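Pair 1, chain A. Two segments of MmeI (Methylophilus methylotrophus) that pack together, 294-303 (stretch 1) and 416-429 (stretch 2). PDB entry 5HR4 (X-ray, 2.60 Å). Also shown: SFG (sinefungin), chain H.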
# COMPACT_ATOMS: atom_id res chain seq x y z
N ILE A 294 -10.26 -0.01 16.29
CA ILE A 294 -9.79 -0.76 17.45
C ILE A 294 -9.13 -2.06 17.01
O ILE A 294 -8.00 -2.36 17.41
CB ILE A 294 -10.93 -1.03 18.44
CG1 ILE A 294 -11.56 0.28 18.88
CG2 ILE A 294 -10.37 -1.81 19.63
CD1 ILE A 294 -10.58 1.26 19.39
N PHE A 295 -9.82 -2.84 16.18
CA PHE A 295 -9.27 -4.14 15.79
C PHE A 295 -7.94 -3.98 15.06
O PHE A 295 -7.04 -4.81 15.23
CB PHE A 295 -10.27 -4.89 14.91
CG PHE A 295 -11.55 -5.23 15.62
CD1 PHE A 295 -11.58 -6.21 16.60
CD2 PHE A 295 -12.73 -4.56 15.30
CE1 PHE A 295 -12.76 -6.52 17.25
CE2 PHE A 295 -13.91 -4.86 15.95
CZ PHE A 295 -13.94 -5.83 16.92
N GLY A 296 -7.78 -2.91 14.30
CA GLY A 296 -6.57 -2.70 13.54
C GLY A 296 -5.42 -2.21 14.39
O GLY A 296 -4.28 -2.63 14.20
N SER A 297 -5.72 -1.33 15.35
CA SER A 297 -4.67 -0.81 16.22
C SER A 297 -4.12 -1.90 17.11
O SER A 297 -2.91 -1.94 17.38
CB SER A 297 -5.21 0.33 17.07
OG SER A 297 -5.57 1.41 16.24
N LEU A 298 -5.00 -2.78 17.60
CA LEU A 298 -4.57 -3.92 18.40
C LEU A 298 -3.65 -4.84 17.61
O LEU A 298 -2.52 -5.14 18.02
CB LEU A 298 -5.80 -4.69 18.88
CG LEU A 298 -5.46 -5.98 19.59
CD1 LEU A 298 -4.66 -5.67 20.83
CD2 LEU A 298 -6.76 -6.70 19.92
N PHE A 299 -4.15 -5.30 16.46
CA PHE A 299 -3.35 -6.05 15.50
C PHE A 299 -1.98 -5.41 15.29
O PHE A 299 -0.95 -6.08 15.33
CB PHE A 299 -4.16 -6.14 14.20
CG PHE A 299 -3.38 -6.50 12.98
CD1 PHE A 299 -2.37 -7.44 13.01
CD2 PHE A 299 -3.71 -5.91 11.76
CE1 PHE A 299 -1.65 -7.76 11.86
CE2 PHE A 299 -3.00 -6.23 10.61
CZ PHE A 299 -1.97 -7.17 10.66
N GLN A 300 -1.94 -4.09 15.10
CA GLN A 300 -0.68 -3.43 14.76
C GLN A 300 0.26 -3.30 15.96
O GLN A 300 1.48 -3.33 15.79
CB GLN A 300 -0.95 -2.07 14.15
CG GLN A 300 -1.40 -2.11 12.70
CD GLN A 300 -1.44 -0.72 12.08
OE1 GLN A 300 -2.10 -0.46 11.06
NE2 GLN A 300 -0.73 0.20 12.71
N SER A 301 -0.28 -3.21 17.17
CA SER A 301 0.51 -2.84 18.34
C SER A 301 1.36 -3.97 18.89
O SER A 301 2.13 -3.74 19.84
CB SER A 301 -0.40 -2.36 19.46
OG SER A 301 -0.91 -3.50 20.13
N ILE A 302 1.22 -5.18 18.37
CA ILE A 302 2.03 -6.28 18.85
C ILE A 302 3.18 -6.59 17.90
O ILE A 302 3.77 -7.66 17.97
CB ILE A 302 1.18 -7.54 19.11
CG1 ILE A 302 0.58 -8.09 17.81
CG2 ILE A 302 0.09 -7.29 20.15
CD1 ILE A 302 0.85 -9.60 17.57
N MET A 303 3.52 -5.66 17.00
CA MET A 303 4.47 -6.00 15.96
C MET A 303 5.69 -5.08 15.96
O MET A 303 5.57 -3.87 16.19
CB MET A 303 3.77 -6.01 14.61
CG MET A 303 2.65 -7.06 14.62
SD MET A 303 2.21 -7.82 13.05
CE MET A 303 3.51 -7.23 12.00
N GLU A 416 -1.01 -15.57 13.27
CA GLU A 416 -2.16 -16.15 13.96
C GLU A 416 -2.96 -15.09 14.71
O GLU A 416 -4.19 -15.19 14.81
CB GLU A 416 -1.74 -17.26 14.92
CG GLU A 416 -2.81 -17.60 15.95
CD GLU A 416 -2.74 -19.01 16.45
OE1 GLU A 416 -1.68 -19.65 16.28
OE2 GLU A 416 -3.76 -19.49 17.01
N PHE A 417 -2.30 -14.07 15.25
CA PHE A 417 -3.04 -13.15 16.10
C PHE A 417 -4.10 -12.39 15.30
O PHE A 417 -5.28 -12.46 15.68
CB PHE A 417 -2.07 -12.23 16.85
CG PHE A 417 -2.74 -11.37 17.86
CD1 PHE A 417 -3.50 -11.93 18.87
CD2 PHE A 417 -2.65 -10.00 17.78
CE1 PHE A 417 -4.13 -11.12 19.80
CE2 PHE A 417 -3.28 -9.19 18.70
CZ PHE A 417 -4.02 -9.75 19.70
N PRO A 418 -3.78 -11.72 14.19
CA PRO A 418 -4.87 -11.15 13.38
C PRO A 418 -5.86 -12.20 12.90
O PRO A 418 -7.07 -11.91 12.77
CB PRO A 418 -4.13 -10.48 12.21
CG PRO A 418 -2.76 -11.12 12.19
CD PRO A 418 -2.45 -11.45 13.61
N ALA A 419 -5.40 -13.42 12.63
CA ALA A 419 -6.33 -14.45 12.19
C ALA A 419 -7.29 -14.82 13.31
O ALA A 419 -8.44 -15.19 13.03
CB ALA A 419 -5.59 -15.70 11.70
N GLN A 420 -6.86 -14.70 14.57
CA GLN A 420 -7.78 -14.91 15.69
C GLN A 420 -8.67 -13.69 15.93
O GLN A 420 -9.85 -13.85 16.24
CB GLN A 420 -7.01 -15.27 16.96
CG GLN A 420 -6.25 -16.58 16.92
CD GLN A 420 -7.04 -17.78 17.42
OE1 GLN A 420 -8.28 -17.76 17.44
NE2 GLN A 420 -6.33 -18.85 17.84
N ILE A 421 -8.14 -12.47 15.78
CA ILE A 421 -8.98 -11.28 15.94
C ILE A 421 -10.11 -11.30 14.92
O ILE A 421 -11.28 -11.11 15.26
CB ILE A 421 -8.15 -9.99 15.80
CG1 ILE A 421 -6.88 -10.01 16.62
CG2 ILE A 421 -9.00 -8.77 16.22
CD1 ILE A 421 -6.08 -8.69 16.49
N ALA A 422 -9.77 -11.53 13.65
CA ALA A 422 -10.77 -11.57 12.59
C ALA A 422 -11.96 -12.41 13.00
O ALA A 422 -13.11 -11.99 12.83
CB ALA A 422 -10.15 -12.09 11.29
N GLN A 423 -11.70 -13.58 13.58
CA GLN A 423 -12.80 -14.44 14.01
C GLN A 423 -13.63 -13.75 15.08
O GLN A 423 -14.85 -13.59 14.92
CB GLN A 423 -12.26 -15.79 14.50
CG GLN A 423 -13.34 -16.85 14.61
CD GLN A 423 -12.80 -18.25 14.84
OE1 GLN A 423 -12.76 -18.74 15.97
NE2 GLN A 423 -12.39 -18.91 13.76
N VAL A 424 -12.99 -13.29 16.16
CA VAL A 424 -13.75 -12.64 17.23
C VAL A 424 -14.34 -11.33 16.74
O VAL A 424 -15.44 -10.94 17.14
CB VAL A 424 -12.88 -12.42 18.48
CG1 VAL A 424 -13.55 -11.44 19.41
CG2 VAL A 424 -12.67 -13.74 19.19
N ALA A 425 -13.64 -10.65 15.84
CA ALA A 425 -14.18 -9.41 15.29
C ALA A 425 -15.55 -9.65 14.65
O ALA A 425 -16.47 -8.84 14.81
CB ALA A 425 -13.20 -8.81 14.28
N LEU A 426 -15.71 -10.77 13.95
CA LEU A 426 -16.98 -11.05 13.31
C LEU A 426 -18.06 -11.36 14.34
O LEU A 426 -19.22 -11.00 14.14
CB LEU A 426 -16.83 -12.20 12.31
CG LEU A 426 -16.37 -11.68 10.95
CD1 LEU A 426 -15.78 -12.77 10.12
CD2 LEU A 426 -17.57 -11.09 10.22
N TRP A 427 -17.73 -12.02 15.44
CA TRP A 427 -18.78 -12.31 16.42
C TRP A 427 -19.21 -11.07 17.19
O TRP A 427 -20.40 -10.88 17.47
CB TRP A 427 -18.33 -13.39 17.39
CG TRP A 427 -18.42 -14.78 16.86
CD1 TRP A 427 -19.51 -15.39 16.28
CD2 TRP A 427 -17.39 -15.77 16.92
NE1 TRP A 427 -19.20 -16.69 15.96
CE2 TRP A 427 -17.90 -16.95 16.35
CE3 TRP A 427 -16.07 -15.77 17.40
CZ2 TRP A 427 -17.15 -18.10 16.24
CZ3 TRP A 427 -15.32 -16.90 17.30
CH2 TRP A 427 -15.86 -18.06 16.72
N LEU A 428 -18.25 -10.21 17.57
CA LEU A 428 -18.61 -8.96 18.24
C LEU A 428 -19.47 -8.08 17.34
O LEU A 428 -20.46 -7.49 17.79
CB LEU A 428 -17.35 -8.21 18.68
CG LEU A 428 -16.25 -8.95 19.45
CD1 LEU A 428 -15.10 -8.00 19.84
CD2 LEU A 428 -16.80 -9.71 20.66
N THR A 429 -19.11 -7.99 16.06
CA THR A 429 -19.96 -7.24 15.14
C THR A 429 -21.34 -7.88 15.04
O THR A 429 -22.36 -7.17 15.07
CB THR A 429 -19.31 -7.13 13.76
OG1 THR A 429 -17.91 -6.86 13.90
CG2 THR A 429 -19.94 -5.97 13.02
N SFG H . -6.94 -5.56 5.51
CA SFG H . -6.43 -5.88 6.82
C SFG H . -7.11 -4.95 7.81
O SFG H . -7.93 -4.11 7.38
OXT SFG H . -6.87 -5.02 9.04
CB SFG H . -4.92 -5.67 6.86
CG SFG H . -4.30 -6.49 5.74
CD SFG H . -2.86 -6.05 5.64
NE SFG H . -2.84 -4.83 4.86
C5' SFG H . -1.97 -7.13 5.00
C4' SFG H . -2.04 -8.52 5.71
O4' SFG H . -1.55 -9.43 4.91
C3' SFG H . -1.15 -8.63 6.97
O3' SFG H . -1.97 -8.78 8.04
C2' SFG H . -0.24 -9.88 6.75
O2' SFG H . -0.14 -10.71 7.98
C1' SFG H . -0.86 -10.56 5.84
N9 SFG H . 0.02 -11.26 4.95
C8 SFG H . 1.19 -10.87 4.47
N7 SFG H . 1.64 -11.81 3.64
C5 SFG H . 0.73 -12.78 3.60
C6 SFG H . 0.71 -13.97 2.92
N6 SFG H . 1.64 -14.58 2.00
N1 SFG H . -0.31 -14.80 3.03
C2 SFG H . -1.35 -14.47 3.83
N3 SFG H . -1.33 -13.29 4.52
C4 SFG H . -0.28 -12.44 4.40

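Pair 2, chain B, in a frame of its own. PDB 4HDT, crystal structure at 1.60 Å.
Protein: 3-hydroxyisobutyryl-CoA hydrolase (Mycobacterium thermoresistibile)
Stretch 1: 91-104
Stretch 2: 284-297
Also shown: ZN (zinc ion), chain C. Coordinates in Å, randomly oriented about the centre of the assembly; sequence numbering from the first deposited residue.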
# COMPACT_ATOMS: atom_id res chain seq x y z
N TRP B 91 -5.38 11.44 -5.99
CA TRP B 91 -4.02 11.11 -5.52
C TRP B 91 -3.45 12.28 -4.72
O TRP B 91 -2.75 12.06 -3.72
CB TRP B 91 -3.13 10.76 -6.68
CG TRP B 91 -3.40 9.46 -7.32
CD1 TRP B 91 -3.82 8.34 -6.70
CD2 TRP B 91 -3.24 9.13 -8.69
NE1 TRP B 91 -3.95 7.32 -7.60
CE2 TRP B 91 -3.60 7.78 -8.84
CE3 TRP B 91 -2.84 9.84 -9.81
CZ2 TRP B 91 -3.54 7.11 -10.10
CZ3 TRP B 91 -2.77 9.19 -11.06
CH2 TRP B 91 -3.14 7.85 -11.19
N PHE B 92 -3.69 13.50 -5.16
CA PHE B 92 -3.22 14.67 -4.42
C PHE B 92 -3.73 14.64 -2.97
O PHE B 92 -2.96 14.75 -2.02
CB PHE B 92 -3.66 15.95 -5.16
CG PHE B 92 -2.98 17.20 -4.73
CD1 PHE B 92 -3.49 17.98 -3.73
CD2 PHE B 92 -1.85 17.63 -5.39
CE1 PHE B 92 -2.86 19.16 -3.34
CE2 PHE B 92 -1.20 18.80 -5.02
CZ PHE B 92 -1.70 19.56 -3.98
N ASP B 93 -5.03 14.47 -2.78
CA ASP B 93 -5.64 14.41 -1.47
C ASP B 93 -5.25 13.13 -0.70
O ASP B 93 -5.01 13.16 0.50
CB ASP B 93 -7.17 14.51 -1.59
CG ASP B 93 -7.64 15.90 -1.97
OD1 ASP B 93 -6.93 16.93 -1.70
OD2 ASP B 93 -8.76 16.02 -2.55
N GLU B 94 -5.16 12.01 -1.42
CA GLU B 94 -4.83 10.75 -0.77
C GLU B 94 -3.40 10.75 -0.24
O GLU B 94 -3.17 10.34 0.90
CB GLU B 94 -4.99 9.57 -1.73
CG GLU B 94 -4.76 8.21 -1.09
CD GLU B 94 -4.84 7.09 -2.09
OE1 GLU B 94 -4.36 7.31 -3.22
OE2 GLU B 94 -5.35 5.99 -1.78
N TYR B 95 -2.48 11.24 -1.03
CA TYR B 95 -1.07 11.23 -0.62
C TYR B 95 -0.85 12.23 0.50
O TYR B 95 -0.07 11.99 1.42
CB TYR B 95 -0.08 11.44 -1.76
CG TYR B 95 -0.13 10.41 -2.90
CD1 TYR B 95 -0.97 9.31 -2.88
CD2 TYR B 95 0.65 10.59 -4.01
CE1 TYR B 95 -1.04 8.42 -3.94
CE2 TYR B 95 0.61 9.70 -5.08
CZ TYR B 95 -0.26 8.65 -5.07
OH TYR B 95 -0.29 7.85 -6.20
N ARG B 96 -1.54 13.36 0.48
CA ARG B 96 -1.50 14.24 1.63
C ARG B 96 -2.04 13.59 2.92
O ARG B 96 -1.47 13.77 4.01
CB ARG B 96 -2.25 15.55 1.30
CG ARG B 96 -1.42 16.48 0.39
CD ARG B 96 -2.26 17.54 -0.35
NE ARG B 96 -3.04 18.37 0.54
CZ ARG B 96 -2.63 19.53 1.08
NH1 ARG B 96 -1.41 20.00 0.84
NH2 ARG B 96 -3.44 20.22 1.89
N LEU B 97 -3.10 12.80 2.80
CA LEU B 97 -3.62 12.05 3.92
C LEU B 97 -2.58 11.02 4.40
O LEU B 97 -2.36 10.89 5.61
CB LEU B 97 -4.93 11.34 3.54
CG LEU B 97 -5.47 10.25 4.51
CD1 LEU B 97 -5.81 10.84 5.86
CD2 LEU B 97 -6.67 9.51 3.92
N ASN B 98 -1.99 10.29 3.46
CA ASN B 98 -0.94 9.27 3.83
C ASN B 98 0.17 9.91 4.66
O ASN B 98 0.58 9.40 5.71
CB ASN B 98 -0.34 8.59 2.57
CG ASN B 98 -1.37 7.92 1.66
OD1 ASN B 98 -1.24 8.00 0.42
ND2 ASN B 98 -2.34 7.22 2.23
N ALA B 99 0.66 11.06 4.20
CA ALA B 99 1.70 11.82 4.90
C ALA B 99 1.25 12.29 6.25
O ALA B 99 2.00 12.21 7.25
CB ALA B 99 2.17 12.96 4.04
N HIS B 100 0.03 12.79 6.33
CA HIS B 100 -0.49 13.22 7.61
C HIS B 100 -0.61 12.12 8.65
O HIS B 100 -0.22 12.28 9.78
CB HIS B 100 -1.82 13.93 7.51
CG HIS B 100 -2.04 14.86 8.66
ND1 HIS B 100 -3.27 15.41 8.95
CD2 HIS B 100 -1.17 15.36 9.59
CE1 HIS B 100 -3.14 16.21 10.00
NE2 HIS B 100 -1.88 16.20 10.40
N ILE B 101 -1.07 10.96 8.24
CA ILE B 101 -1.06 9.78 9.14
C ILE B 101 0.34 9.48 9.60
O ILE B 101 0.57 9.23 10.80
CB ILE B 101 -1.68 8.55 8.44
CG1 ILE B 101 -3.16 8.82 8.05
CG2 ILE B 101 -1.58 7.33 9.34
CD1 ILE B 101 -3.68 7.88 6.95
N GLY B 102 1.28 9.52 8.67
CA GLY B 102 2.70 9.31 8.98
C GLY B 102 3.29 10.25 10.03
O GLY B 102 4.14 9.78 10.86
N ARG B 103 2.93 11.54 9.99
CA ARG B 103 3.35 12.56 10.96
C ARG B 103 2.52 12.64 12.21
O ARG B 103 2.84 13.41 13.12
CB ARG B 103 3.14 13.96 10.31
CG ARG B 103 4.09 14.22 9.21
CD ARG B 103 4.07 15.70 8.83
NE ARG B 103 2.75 16.31 8.63
CZ ARG B 103 2.05 16.28 7.48
NH1 ARG B 103 2.51 15.68 6.38
NH2 ARG B 103 0.89 16.87 7.42
N TYR B 104 1.35 12.01 12.20
CA TYR B 104 0.30 12.38 13.17
C TYR B 104 0.81 12.35 14.64
O TYR B 104 1.46 11.39 15.06
CB TYR B 104 -0.91 11.48 13.04
CG TYR B 104 -2.25 12.12 13.44
CD1 TYR B 104 -2.73 13.26 12.79
CD2 TYR B 104 -2.99 11.62 14.50
CE1 TYR B 104 -3.91 13.85 13.16
CE2 TYR B 104 -4.19 12.17 14.87
CZ TYR B 104 -4.67 13.30 14.19
OH TYR B 104 -5.86 13.89 14.55
N SER B 284 12.54 11.36 3.54
CA SER B 284 11.27 11.98 3.89
C SER B 284 10.09 11.22 3.27
O SER B 284 10.16 10.87 2.11
CB SER B 284 11.30 13.39 3.28
OG SER B 284 10.10 14.01 3.30
N LEU B 285 9.04 10.95 4.05
CA LEU B 285 7.81 10.40 3.48
C LEU B 285 7.23 11.37 2.44
O LEU B 285 6.81 10.95 1.37
CB LEU B 285 6.78 10.06 4.55
CG LEU B 285 5.41 9.50 4.16
CD1 LEU B 285 5.57 8.30 3.27
CD2 LEU B 285 4.59 9.13 5.38
N GLU B 286 7.22 12.66 2.75
CA GLU B 286 6.72 13.65 1.79
C GLU B 286 7.49 13.65 0.47
O GLU B 286 6.89 13.66 -0.61
CB GLU B 286 6.65 15.05 2.40
CG GLU B 286 5.62 15.21 3.50
CD GLU B 286 6.08 14.75 4.86
OE1 GLU B 286 7.28 14.46 5.06
OE2 GLU B 286 5.22 14.67 5.74
N ASP B 287 8.82 13.64 0.52
CA ASP B 287 9.61 13.60 -0.69
C ASP B 287 9.36 12.34 -1.51
O ASP B 287 9.34 12.37 -2.75
CB ASP B 287 11.09 13.72 -0.38
CG ASP B 287 11.48 15.09 0.13
OD1 ASP B 287 10.63 16.02 0.15
OD2 ASP B 287 12.66 15.18 0.56
N THR B 288 9.14 11.23 -0.83
CA THR B 288 8.84 9.98 -1.50
C THR B 288 7.49 10.05 -2.20
O THR B 288 7.32 9.62 -3.36
CB THR B 288 8.90 8.80 -0.52
OG1 THR B 288 10.17 8.80 0.16
CG2 THR B 288 8.75 7.49 -1.21
N LEU B 289 6.50 10.56 -1.50
CA LEU B 289 5.17 10.74 -2.11
C LEU B 289 5.23 11.68 -3.30
O LEU B 289 4.46 11.55 -4.22
CB LEU B 289 4.17 11.26 -1.07
CG LEU B 289 3.79 10.21 -0.01
CD1 LEU B 289 3.19 10.82 1.25
CD2 LEU B 289 2.83 9.21 -0.61
N ARG B 290 6.10 12.70 -3.26
CA ARG B 290 6.23 13.60 -4.42
C ARG B 290 6.68 12.84 -5.67
O ARG B 290 6.22 13.12 -6.76
CB ARG B 290 7.26 14.70 -4.18
CG ARG B 290 6.90 15.72 -3.16
CD ARG B 290 8.07 16.73 -3.09
NE ARG B 290 8.46 17.02 -1.71
CZ ARG B 290 7.92 17.99 -0.98
NH1 ARG B 290 6.97 18.79 -1.46
NH2 ARG B 290 8.33 18.13 0.26
N GLN B 291 7.60 11.90 -5.48
CA GLN B 291 8.09 11.06 -6.56
C GLN B 291 6.96 10.15 -7.04
O GLN B 291 6.72 10.02 -8.24
CB GLN B 291 9.28 10.23 -6.10
CG GLN B 291 9.87 9.28 -7.14
CD GLN B 291 11.21 8.77 -6.66
OE1 GLN B 291 12.25 9.43 -6.87
NE2 GLN B 291 11.20 7.66 -5.98
N GLU B 292 6.28 9.54 -6.10
CA GLU B 292 5.19 8.64 -6.44
C GLU B 292 4.11 9.39 -7.23
O GLU B 292 3.48 8.85 -8.14
CB GLU B 292 4.57 8.03 -5.19
CG GLU B 292 5.42 6.95 -4.51
CD GLU B 292 4.83 6.40 -3.22
OE1 GLU B 292 3.68 6.75 -2.89
OE2 GLU B 292 5.51 5.61 -2.52
N TYR B 293 3.88 10.64 -6.90
CA TYR B 293 2.84 11.41 -7.59
C TYR B 293 3.23 11.64 -9.05
O TYR B 293 2.39 11.52 -9.94
CB TYR B 293 2.61 12.75 -6.87
CG TYR B 293 1.52 13.60 -7.45
CD1 TYR B 293 0.17 13.26 -7.26
CD2 TYR B 293 1.83 14.75 -8.16
CE1 TYR B 293 -0.84 14.02 -7.78
CE2 TYR B 293 0.83 15.51 -8.69
CZ TYR B 293 -0.50 15.17 -8.51
OH TYR B 293 -1.45 16.00 -9.09
N ARG B 294 4.50 11.98 -9.31
CA ARG B 294 4.99 12.11 -10.70
C ARG B 294 4.76 10.79 -11.46
O ARG B 294 4.27 10.79 -12.58
CB ARG B 294 6.48 12.45 -10.76
CG ARG B 294 6.80 13.84 -10.20
CD ARG B 294 8.30 14.07 -10.15
NE ARG B 294 8.66 15.47 -10.01
CZ ARG B 294 9.92 15.93 -10.05
NH1 ARG B 294 10.95 15.09 -10.17
NH2 ARG B 294 10.15 17.24 -9.95
N VAL B 295 5.08 9.68 -10.81
CA VAL B 295 4.95 8.36 -11.43
C VAL B 295 3.48 8.04 -11.73
O VAL B 295 3.16 7.59 -12.85
CB VAL B 295 5.61 7.28 -10.57
CG1 VAL B 295 5.31 5.86 -11.03
CG2 VAL B 295 7.14 7.50 -10.53
N SER B 296 2.60 8.28 -10.76
CA SER B 296 1.16 8.02 -10.96
C SER B 296 0.60 8.89 -12.09
O SER B 296 -0.11 8.40 -12.94
CB SER B 296 0.37 8.21 -9.67
OG SER B 296 0.83 7.31 -8.65
N CYS B 297 0.94 10.18 -12.07
CA CYS B 297 0.52 11.10 -13.13
C CYS B 297 0.98 10.62 -14.50
O CYS B 297 0.20 10.67 -15.47
CB CYS B 297 1.07 12.48 -12.86
SG CYS B 297 0.18 13.39 -11.56
ZN ZN C . -0.84 17.47 11.68
O HOH W 1 4.81 11.83 6.89

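Both pairs are two helices packed nearly antiparallel. The axes approach to 9.9 Å in each, and the angle between N-to-C directions is 161° in pair 1 and 162° in pair 2. The central backbones superpose with an RMSD of 0.4 Å. The buried surface is 466 Å² in pair 1 and 618 Å² in pair 2.

The best-matched inward position is Ile421(A) with Leu289(B). Their side-chain centres fall 0.4 Å apart, and both point toward the partner helix. Each supplies methyl groups to the middle of the contact. Ile421(A) CG2 lies 3.7 Å from Phe295(A) CD1, and Leu289(B) CD2 lies 3.8 Å from Tyr95(B) CB.

Phe295(A) matches Tyr95(B), an aromatic ring in both with chi1 in the m well. The rings are used differently. In pair 1, Ala425(A) CB sits over the face of the Phe295(A) ring, 3.9 Å from its centroid, a CH-pi contact. Leu428(A) CD1 meets the ring edge, 3.8 Å from Phe295(A) CE1. In pair 2 the matching residues are Tyr293(B) and Ser296(B), and both meet the Tyr95(B) ring at its edge. Tyr95(B) fits as a knob among Leu289(B), Glu292(B), Tyr293(B) and Ser296(B). Its OH is hydrogen-bonded to Ser296(B) OG at 2.7 Å. A polar pair thus occupies the site where pair 1 has an apolar contact.

Phe299(A) matches Ala99(B), and Pro418(A) matches Glu286(B). In pair 1, Pro418(A) CB lies over the Phe299(A) ring face, 4.0 Å from the centroid. The same ring reaches sinefungin, with Phe299(A) CZ 3.1 Å from SFG O3'. In pair 2 the small Ala99(B) side chain touches Leu289(B), with CB 3.7 Å from CD1. A water donates to Ala99(B) O at 2.9 Å and to Glu286(B) OE2 at 3.1 Å, so it bridges the helices.

Ile302(A) matches Gly102(B), and Phe417(A) matches Leu285(B). Ile302(A) CD1 packs 3.5 Å from Phe417(A) CD2. Gly102(B) has no side chain, and Leu285(B) CD2 comes within 4.1 Å of its CA. An ideal CB there would be 2.6 Å from Leu285(B) CD2, a clash.

Met303(A) makes no contact across pair 1. At the matching position, Arg103(B) NH1 forms a salt bridge with Glu286(B) OE2 at 3.0 Å. Pair 1 has no hydrogen bonds between its stretches and relies on apolar packing. Pair 2 combines apolar packing with polar links.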